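Local structure of transcriptional regulator (4IVN) at residues 73-78 with 230-235; 38-43 with 184-189; 9-14 with 27-32. The protein is a transcriptional repressor that regulates the nan genes of sialic acid catabolism, probably by binding DNA, and binds the sugar phosphate ManNAc-6P. One frame throughout, in Å; residues are numbered along the deposited sequence.

Interaction 1. Residues 73-78 with 230-235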
loop_
_atom_site.group_PDB
_atom_site.type_symbol
_atom_site.label_atom_id
_atom_site.label_comp_id
_atom_site.label_asym_id
_atom_site.label_seq_id
_atom_site.Cartn_x
_atom_site.Cartn_y
_atom_site.Cartn_z
ATOM N N ALA A 73 -13.582 1.044 -24.097
ATOM C CA ALA A 73 -13.364 0.695 -25.537
ATOM C C ALA A 73 -12.322 1.600 -26.139
ATOM O O ALA A 73 -11.495 1.176 -27.003
ATOM C CB ALA A 73 -14.650 0.830 -26.331
ATOM N N LEU A 74 -12.379 2.864 -25.749
ATOM C CA LEU A 74 -11.398 3.789 -26.286
ATOM C C LEU A 74 -9.972 3.295 -26.010
ATOM O O LEU A 74 -9.106 3.243 -26.942
ATOM C CB LEU A 74 -11.624 5.201 -25.727
ATOM C CG LEU A 74 -10.544 6.209 -26.135
ATOM C CD1 LEU A 74 -10.530 6.418 -27.686
ATOM C CD2 LEU A 74 -10.773 7.550 -25.477
ATOM N N ALA A 75 -9.705 2.932 -24.738
ATOM C CA ALA A 75 -8.327 2.585 -24.330
ATOM C C ALA A 75 -7.900 1.304 -25.069
ATOM O O ALA A 75 -6.765 1.169 -25.506
ATOM C CB ALA A 75 -8.210 2.440 -22.770
ATOM N N VAL A 76 -8.835 0.367 -25.223
ATOM C CA VAL A 76 -8.551 -0.889 -25.906
ATOM C C VAL A 76 -8.275 -0.591 -27.379
ATOM O O VAL A 76 -7.317 -1.154 -27.935
ATOM C CB VAL A 76 -9.703 -1.889 -25.767
ATOM C CG1 VAL A 76 -9.486 -3.135 -26.654
ATOM C CG2 VAL A 76 -9.834 -2.310 -24.310
ATOM N N ASP A 77 -9.049 0.348 -27.972
ATOM C CA ASP A 77 -8.940 0.687 -29.399
ATOM C C ASP A 77 -7.558 1.352 -29.642
ATOM O O ASP A 77 -6.826 0.990 -30.606
ATOM C CB ASP A 77 -10.112 1.585 -29.836
ATOM C CG ASP A 77 -10.377 1.563 -31.347
ATOM O OD1 ASP A 77 -10.177 0.495 -32.011
ATOM O OD2 ASP A 77 -10.817 2.638 -31.872
ATOM N N LEU A 78 -7.158 2.259 -28.752
ATOM C CA LEU A 78 -5.830 2.891 -28.840
ATOM C C LEU A 78 -4.692 1.883 -28.704
ATOM O O LEU A 78 -3.638 2.030 -29.311
ATOM C CB LEU A 78 -5.704 3.984 -27.778
ATOM C CG LEU A 78 -6.476 5.291 -28.079
ATOM C CD1 LEU A 78 -6.374 6.260 -26.923
ATOM C CD2 LEU A 78 -5.969 5.953 -29.345
ATOM N N GLY A 230 -6.271 5.102 -15.924
ATOM C CA GLY A 230 -7.100 4.938 -17.155
ATOM C C GLY A 230 -7.676 3.526 -17.067
ATOM O O GLY A 230 -7.337 2.786 -16.117
ATOM N N PRO A 231 -8.487 3.124 -18.062
ATOM C CA PRO A 231 -9.195 1.878 -18.020
ATOM C C PRO A 231 -8.250 0.694 -17.885
ATOM O O PRO A 231 -8.668 -0.345 -17.370
ATOM C CB PRO A 231 -9.916 1.841 -19.401
ATOM C CG PRO A 231 -10.205 3.338 -19.672
ATOM C CD PRO A 231 -8.810 3.876 -19.305
ATOM N N LEU A 232 -7.035 0.808 -18.415
ATOM C CA LEU A 232 -6.124 -0.319 -18.443
ATOM C C LEU A 232 -4.951 -0.133 -17.437
ATOM O O LEU A 232 -4.063 -1.004 -17.376
ATOM C CB LEU A 232 -5.512 -0.469 -19.838
ATOM C CG LEU A 232 -6.445 -0.978 -20.931
ATOM C CD1 LEU A 232 -5.763 -0.936 -22.309
ATOM C CD2 LEU A 232 -6.847 -2.397 -20.538
ATOM N N THR A 233 -4.919 1.004 -16.720
ATOM C CA THR A 233 -3.909 1.192 -15.661
ATOM C C THR A 233 -4.463 1.327 -14.232
ATOM O O THR A 233 -3.919 2.005 -13.386
ATOM C CB THR A 233 -3.025 2.414 -16.096
ATOM O OG1 THR A 233 -3.885 3.530 -16.215
ATOM C CG2 THR A 233 -2.387 2.195 -17.506
ATOM N N GLY A 234 -5.548 0.617 -13.874
ATOM C CA GLY A 234 -5.998 0.809 -12.528
ATOM C C GLY A 234 -4.973 0.119 -11.645
ATOM O O GLY A 234 -4.362 -0.866 -12.061
ATOM N N GLY A 235 -4.778 0.633 -10.450
ATOM C CA GLY A 235 -3.855 -0.066 -9.544
ATOM C C GLY A 235 -2.374 0.112 -9.772
ATOM O O GLY A 235 -1.625 -0.386 -8.932
#
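Ala75 CB lies over one face of the Pro231 ring, displaced toward its three side-chain carbons. It is equally far, 3.8 Å, from CB, CG and CD of Pro231, so one methyl rests on all three. Arg71 and Met72, one turn earlier on helix 67-78, also touch this ring. The flat group on the helix is the peptide between Ala75 and Val76. Leu232 CD1 sits over its face, 4.0 Å from Ala75 O. Along the edge of the ligand pocket this joins the helix-turn-helix domain to the SIS domain: residues 230-235 form part of the loop between strand 221-224 and helix 237-257, and residues 73-78 are the last part of helix 67-78.

A type I beta turn from Gly230 to Thr233 puts Pro231 and Leu232 at its two central corners, and both side chains are presented to the helix. Leu232 CG stands anti to its own carbonyl carbon (chi1 -72°), and the extended chi2 carries CD1 out to the peptide. The same methyl is 4.2 Å from Ala75 CB. Ala75 is thus met by both corners of the turn. The contact is small, with 159 Å² buried, and is made by van der Waals packing.

The same loop touches the bound sugar phosphate, through Gly230, Pro231 and Gly234. Pro231 therefore touches both the ligand and Ala75. Gln266 of the second subunit packs on Val76 and Leu232, and Tyr144 of that subunit bonds to Gly235 O. The site is therefore bordered by the ligand and by both subunits. The turn is held by the backbone bond from Thr233 N to Gly230 O (3.1 Å) and by Gly230 N, which donates to Thr233 OG1 at 2.9 Å, with an N-H...O angle of 156°.

Interaction 2. Residues 38-43 with 184-189; sequences FQTITD and SGSTKE
Thr40 reaches Ser184 and Ser186 with its CB and its methyl. CB is 4.1 Å from Ser186 OG. From CB the methyl CG2 runs to the SIS loop, 3.5 Å from Ser184 O and 3.9 Å from Ser186 OG. The other branch, OG1, turns back to its own helix. With OG1 placed between the backbone N and the carbonyl carbon (chi1 68°), it accepts from Asp43 N at 3.1 Å, and it also bonds to His212 O. Thr40 is the N-cap of helix 41-48: its OG1 caps the helix and its methyl packs on the SIS loop. In return, Asp43 OD2 accepts from Thr40 N at 3.2 Å, which completes a capping box.

The facing loop is folded by its own serines. Ser184 OG accepts from Ser186 N in an ST turn. Ser186 OG donates to Ser184 O over 2.8 Å, coming from above the carbonyl plane, 50° out of it. The oxygen that Thr40 CG2 touches is thus already in use. A water links the start of helix 41-48 to the serine loop: it accepts from Ile41 N at 2.8 Å and donates to Ser186 OG at 2.8 Å. This water gives the Ile41 amide a partner at the helix start.

The ligand is close by. Ser184 N and the Thr187 side chain both bond to the sugar phosphate. Helix 41-48 begins here, and Pro214 touches both Thr42 and Ser186. The 184-189 loop follows strand 176-181, the middle strand of the parallel five-stranded sheet, and leads into helix 188-199. The contact thus sets the start of a DNA-binding-domain helix beside the loop between that central strand and its following helix.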
loop_
_atom_site.group_PDB
_atom_site.type_symbol
_atom_site.label_atom_id
_atom_site.label_comp_id
_atom_site.label_asym_id
_atom_site.label_seq_id
_atom_site.Cartn_x
_atom_site.Cartn_y
_atom_site.Cartn_z
ATOM N N PHE A 38 -7.700 9.076 -19.663
ATOM C CA PHE A 38 -7.412 9.411 -18.262
ATOM C C PHE A 38 -8.363 10.464 -17.708
ATOM O O PHE A 38 -8.127 10.917 -16.599
ATOM C CB PHE A 38 -5.934 9.813 -18.062
ATOM C CG PHE A 38 -4.966 8.885 -18.742
ATOM C CD1 PHE A 38 -4.730 7.604 -18.249
ATOM C CD2 PHE A 38 -4.258 9.303 -19.879
ATOM C CE1 PHE A 38 -3.842 6.726 -18.893
ATOM C CE2 PHE A 38 -3.379 8.444 -20.523
ATOM C CZ PHE A 38 -3.184 7.139 -20.035
ATOM N N GLN A 39 -9.459 10.798 -18.442
ATOM C CA GLN A 39 -10.378 11.838 -17.979
ATOM C C GLN A 39 -11.620 11.170 -17.434
ATOM O O GLN A 39 -12.015 10.135 -17.952
ATOM C CB GLN A 39 -10.816 12.758 -19.153
ATOM C CG GLN A 39 -9.665 13.642 -19.657
ATOM C CD GLN A 39 -10.094 14.676 -20.707
ATOM O OE1 GLN A 39 -11.261 15.065 -20.782
ATOM N NE2 GLN A 39 -9.134 15.136 -21.495
ATOM N N THR A 40 -12.216 11.817 -16.453
ATOM C CA THR A 40 -13.494 11.436 -15.899
ATOM C C THR A 40 -14.613 12.046 -16.722
ATOM O O THR A 40 -14.363 12.902 -17.575
ATOM C CB THR A 40 -13.636 11.899 -14.434
ATOM O OG1 THR A 40 -13.718 13.339 -14.377
ATOM C CG2 THR A 40 -12.453 11.371 -13.627
ATOM N N ILE A 41 -15.853 11.612 -16.484
ATOM C CA ILE A 41 -16.956 12.238 -17.254
ATOM C C ILE A 41 -16.944 13.731 -16.947
ATOM O O ILE A 41 -17.222 14.567 -17.858
ATOM C CB ILE A 41 -18.307 11.567 -16.971
ATOM C CG1 ILE A 41 -19.375 12.135 -17.895
ATOM C CG2 ILE A 41 -18.590 11.536 -15.462
ATOM C CD1 ILE A 41 -20.638 11.302 -17.811
ATOM N N THR A 42 -16.561 14.065 -15.692
ATOM C CA THR A 42 -16.600 15.472 -15.157
ATOM C C THR A 42 -15.550 16.306 -15.915
ATOM O O THR A 42 -15.827 17.417 -16.358
ATOM C CB THR A 42 -16.375 15.563 -13.612
ATOM O OG1 THR A 42 -17.071 14.494 -12.954
ATOM C CG2 THR A 42 -16.833 16.883 -13.008
ATOM N N ASP A 43 -14.401 15.716 -16.191
ATOM C CA ASP A 43 -13.376 16.415 -17.045
ATOM C C ASP A 43 -13.805 16.590 -18.479
ATOM O O ASP A 43 -13.664 17.685 -19.050
ATOM C CB ASP A 43 -12.087 15.574 -17.156
ATOM C CG ASP A 43 -11.276 15.567 -15.867
ATOM O OD1 ASP A 43 -11.123 16.630 -15.213
ATOM O OD2 ASP A 43 -10.740 14.479 -15.552
ATOM N N SER A 184 -10.252 7.406 -9.363
ATOM C CA SER A 184 -11.112 7.974 -10.355
ATOM C C SER A 184 -12.197 8.902 -9.815
ATOM O O SER A 184 -12.851 9.590 -10.630
ATOM C CB SER A 184 -11.812 6.860 -11.147
ATOM O OG SER A 184 -12.787 6.217 -10.281
ATOM N N GLY A 185 -12.498 8.804 -8.518
ATOM C CA GLY A 185 -13.743 9.354 -7.963
ATOM C C GLY A 185 -14.967 8.986 -8.771
ATOM O O GLY A 185 -15.928 9.766 -8.788
ATOM N N SER A 186 -14.968 7.807 -9.425
ATOM C CA SER A 186 -16.086 7.431 -10.309
ATOM C C SER A 186 -16.599 6.035 -9.998
ATOM O O SER A 186 -17.370 5.503 -10.777
ATOM C CB SER A 186 -15.710 7.571 -11.804
ATOM O OG SER A 186 -15.125 8.899 -12.142
ATOM N N THR A 187 -16.193 5.448 -8.880
ATOM C CA THR A 187 -16.643 4.092 -8.519
ATOM C C THR A 187 -17.996 4.133 -7.821
ATOM O O THR A 187 -18.173 4.758 -6.809
ATOM C CB THR A 187 -15.603 3.391 -7.624
ATOM O OG1 THR A 187 -14.383 3.285 -8.387
ATOM C CG2 THR A 187 -16.077 1.969 -7.301
ATOM N N LYS A 188 -18.977 3.446 -8.376
ATOM C CA LYS A 188 -20.337 3.719 -8.027
ATOM C C LYS A 188 -20.676 3.555 -6.511
ATOM O O LYS A 188 -21.280 4.470 -5.893
ATOM C CB LYS A 188 -21.190 2.814 -8.896
ATOM C CG LYS A 188 -22.609 3.262 -9.152
ATOM C CD LYS A 188 -23.465 2.474 -8.221
ATOM C CE LYS A 188 -24.774 2.038 -8.868
ATOM N NZ LYS A 188 -25.632 1.654 -7.677
ATOM N N GLU A 189 -20.344 2.395 -5.935
ATOM C CA GLU A 189 -20.725 2.141 -4.556
ATOM C C GLU A 189 -19.844 2.964 -3.584
ATOM O O GLU A 189 -20.270 3.377 -2.482
ATOM C CB GLU A 189 -20.799 0.612 -4.217
ATOM C CG GLU A 189 -21.940 -0.009 -5.014
ATOM C CD GLU A 189 -22.355 -1.417 -4.596
ATOM O OE1 GLU A 189 -23.244 -2.025 -5.213
ATOM O OE2 GLU A 189 -21.811 -1.963 -3.634
HETATM O O HOH W 1 -15.899 9.316 -14.810
#

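Interaction 3. Residues 9-14 with 27-32; sequences VRLRSN and DYILEN
Leu30 fits between Leu11 and Arg12 of helix 7-13. Its CG lies 4.1 Å from Leu11 CG, and the two leucines lie side by side, pointing opposite ways. Leu30 CD2 comes to 3.6 Å from Arg12 CG, and Leu30 CD1 to 3.7 Å from Arg12 CD. Here the arginine chain runs roughly perpendicular to the leucine and offers only its carbon atoms. Leu11 also meets Ile29: its CD2 is 3.9 Å from Ile29 CG2. With Leu11 CG anti to the backbone N (chi1 -165°) the branch swings toward helix 20-36, and chi2 of 43° sets CD2 beside Ile29.

Further out, Leu11 packs on Met62 and Ala26, Leu30 on Met15, and Ile29 on Leu44 of helix 41-48. Arg10 bonds to Met62 O and so ties helix 7-13 to Met62, just after helix 52-61. On the far side of helix 20-36, Asn32 ND2 donates to Tyr28 O at 2.8 Å, in the carbonyl plane. The same nitrogen sits 3.3 Å above the Tyr28 ring, over its centre.

This is helix packing inside the helix-turn-helix domain. Axes of 9-13 and 27-32 approach to 10.4 Å, and their directions differ by 139°, closer to antiparallel than to parallel. Pairing across the helices is apolar. Leu11 and Ile29 are buried, whereas Arg12 is exposed, and its CG and CD lie against Leu30. Arg12 NH1 stays 6.2 Å from Asp27 OD1, so any attraction is probably weak, and the contact rests on carbon packing.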
loop_
_atom_site.group_PDB
_atom_site.type_symbol
_atom_site.label_atom_id
_atom_site.label_comp_id
_atom_site.label_asym_id
_atom_site.label_seq_id
_atom_site.Cartn_x
_atom_site.Cartn_y
_atom_site.Cartn_z
ATOM N N VAL A 9 -12.659 4.934 -35.624
ATOM C CA VAL A 9 -13.217 4.990 -36.990
ATOM C C VAL A 9 -14.732 5.236 -36.940
ATOM O O VAL A 9 -15.244 6.043 -37.725
ATOM C CB VAL A 9 -12.928 3.714 -37.849
ATOM C CG1 VAL A 9 -13.599 3.822 -39.261
ATOM C CG2 VAL A 9 -11.419 3.445 -37.898
ATOM N N ARG A 10 -15.446 4.561 -36.025
ATOM C CA ARG A 10 -16.897 4.705 -35.979
ATOM C C ARG A 10 -17.248 6.102 -35.596
ATOM O O ARG A 10 -18.189 6.662 -36.181
ATOM C CB ARG A 10 -17.607 3.627 -35.164
ATOM C CG ARG A 10 -17.545 2.255 -35.845
ATOM C CD ARG A 10 -18.543 1.251 -35.284
ATOM N NE ARG A 10 -18.465 1.227 -33.827
ATOM C CZ ARG A 10 -19.131 2.064 -33.025
ATOM N NH1 ARG A 10 -19.949 2.987 -33.528
ATOM N NH2 ARG A 10 -18.968 1.986 -31.717
ATOM N N LEU A 11 -16.438 6.711 -34.715
ATOM C CA LEU A 11 -16.696 8.093 -34.246
ATOM C C LEU A 11 -16.615 9.047 -35.434
ATOM O O LEU A 11 -17.541 9.834 -35.703
ATOM C CB LEU A 11 -15.732 8.518 -33.127
ATOM C CG LEU A 11 -15.953 9.754 -32.211
ATOM C CD1 LEU A 11 -17.377 9.966 -31.696
ATOM C CD2 LEU A 11 -14.989 9.702 -31.025
ATOM N N ARG A 12 -15.491 8.983 -36.118
ATOM C CA ARG A 12 -15.297 9.707 -37.370
ATOM C C ARG A 12 -16.476 9.648 -38.384
ATOM O O ARG A 12 -17.027 10.685 -38.783
ATOM C CB ARG A 12 -14.026 9.190 -38.041
ATOM C CG ARG A 12 -12.786 9.955 -37.663
ATOM C CD ARG A 12 -12.860 11.366 -38.227
ATOM N NE ARG A 12 -13.761 11.471 -39.376
ATOM C CZ ARG A 12 -13.887 12.557 -40.144
ATOM N NH1 ARG A 12 -13.159 13.643 -39.900
ATOM N NH2 ARG A 12 -14.735 12.559 -41.169
ATOM N N SER A 13 -16.830 8.437 -38.814
ATOM C CA SER A 13 -17.766 8.286 -39.912
ATOM C C SER A 13 -19.191 8.467 -39.423
ATOM O O SER A 13 -19.957 9.184 -40.046
ATOM C CB SER A 13 -17.562 6.973 -40.703
ATOM O OG SER A 13 -17.417 5.841 -39.864
ATOM N N ASN A 14 -19.540 7.888 -38.278
ATOM C CA ASN A 14 -20.934 7.972 -37.825
ATOM C C ASN A 14 -21.269 9.318 -37.170
ATOM O O ASN A 14 -22.313 9.446 -36.500
ATOM C CB ASN A 14 -21.362 6.801 -36.894
ATOM C CG ASN A 14 -20.700 5.472 -37.243
ATOM O OD1 ASN A 14 -20.167 5.261 -38.347
ATOM N ND2 ASN A 14 -20.719 4.558 -36.273
ATOM N N ASP A 27 -15.529 15.811 -31.656
ATOM C CA ASP A 27 -14.275 16.437 -32.184
ATOM C C ASP A 27 -13.135 16.507 -31.161
ATOM O O ASP A 27 -11.948 16.246 -31.505
ATOM C CB ASP A 27 -14.518 17.842 -32.727
ATOM C CG ASP A 27 -15.039 17.843 -34.144
ATOM O OD1 ASP A 27 -14.777 16.874 -34.880
ATOM O OD2 ASP A 27 -15.705 18.823 -34.550
ATOM N N TYR A 28 -13.489 16.907 -29.943
ATOM C CA TYR A 28 -12.529 16.931 -28.840
ATOM C C TYR A 28 -11.950 15.530 -28.611
ATOM O O TYR A 28 -10.747 15.383 -28.437
ATOM C CB TYR A 28 -13.125 17.505 -27.545
ATOM C CG TYR A 28 -12.155 17.550 -26.386
ATOM C CD1 TYR A 28 -11.470 18.726 -26.056
ATOM C CD2 TYR A 28 -11.926 16.405 -25.573
ATOM C CE1 TYR A 28 -10.549 18.755 -24.982
ATOM C CE2 TYR A 28 -11.029 16.447 -24.502
ATOM C CZ TYR A 28 -10.348 17.623 -24.216
ATOM O OH TYR A 28 -9.446 17.633 -23.172
ATOM N N ILE A 29 -12.785 14.495 -28.628
ATOM C CA ILE A 29 -12.276 13.169 -28.397
ATOM C C ILE A 29 -11.353 12.707 -29.529
ATOM O O ILE A 29 -10.307 12.086 -29.266
ATOM C CB ILE A 29 -13.431 12.151 -28.215
ATOM C CG1 ILE A 29 -14.268 12.532 -26.981
ATOM C CG2 ILE A 29 -12.840 10.784 -27.944
ATOM C CD1 ILE A 29 -15.619 11.818 -26.832
ATOM N N LEU A 30 -11.764 12.945 -30.777
ATOM C CA LEU A 30 -11.007 12.517 -31.963
ATOM C C LEU A 30 -9.620 13.167 -31.953
ATOM O O LEU A 30 -8.649 12.587 -32.485
ATOM C CB LEU A 30 -11.741 12.877 -33.288
ATOM C CG LEU A 30 -12.872 11.951 -33.767
ATOM C CD1 LEU A 30 -13.737 12.598 -34.891
ATOM C CD2 LEU A 30 -12.302 10.605 -34.194
ATOM N N GLU A 31 -9.539 14.374 -31.378
ATOM C CA GLU A 31 -8.286 15.110 -31.316
ATOM C C GLU A 31 -7.463 14.842 -30.102
ATOM O O GLU A 31 -6.282 15.129 -30.132
ATOM C CB GLU A 31 -8.470 16.620 -31.500
ATOM C CG GLU A 31 -8.968 16.946 -32.896
ATOM C CD GLU A 31 -9.828 18.197 -32.982
ATOM O OE1 GLU A 31 -9.520 19.209 -32.321
ATOM O OE2 GLU A 31 -10.803 18.168 -33.753
ATOM N N ASN A 32 -8.060 14.301 -29.043
ATOM C CA ASN A 32 -7.368 14.232 -27.726
ATOM C C ASN A 32 -7.381 12.857 -27.126
ATOM O O ASN A 32 -7.303 12.682 -25.899
ATOM C CB ASN A 32 -8.004 15.225 -26.746
ATOM C CG ASN A 32 -7.807 16.639 -27.182
ATOM O OD1 ASN A 32 -6.717 17.156 -27.079
ATOM N ND2 ASN A 32 -8.857 17.266 -27.706
#

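Along the chain interaction 3 comes first. It lies wholly within the helix-turn-helix domain, between helices 7-13 and 20-36. Interactions 1 and 2 join this domain to the SIS domain, and a segment of interaction 2 comes before each segment of interaction 1. Their centres are about 13 Å apart. They touch where Phe38 packs on Gly230, and both hold residues of one sugar-phosphate pocket and touch the second subunit. Interaction 3 is about 17 Å from interaction 1 and about 21 Å from interaction 2, centre to centre. A probable hydrogen bond between Tyr28 and Gln39 links it to interaction 2. The DNA-binding domain is thus docked beside the ligand, consistent with ligand-dependent regulation.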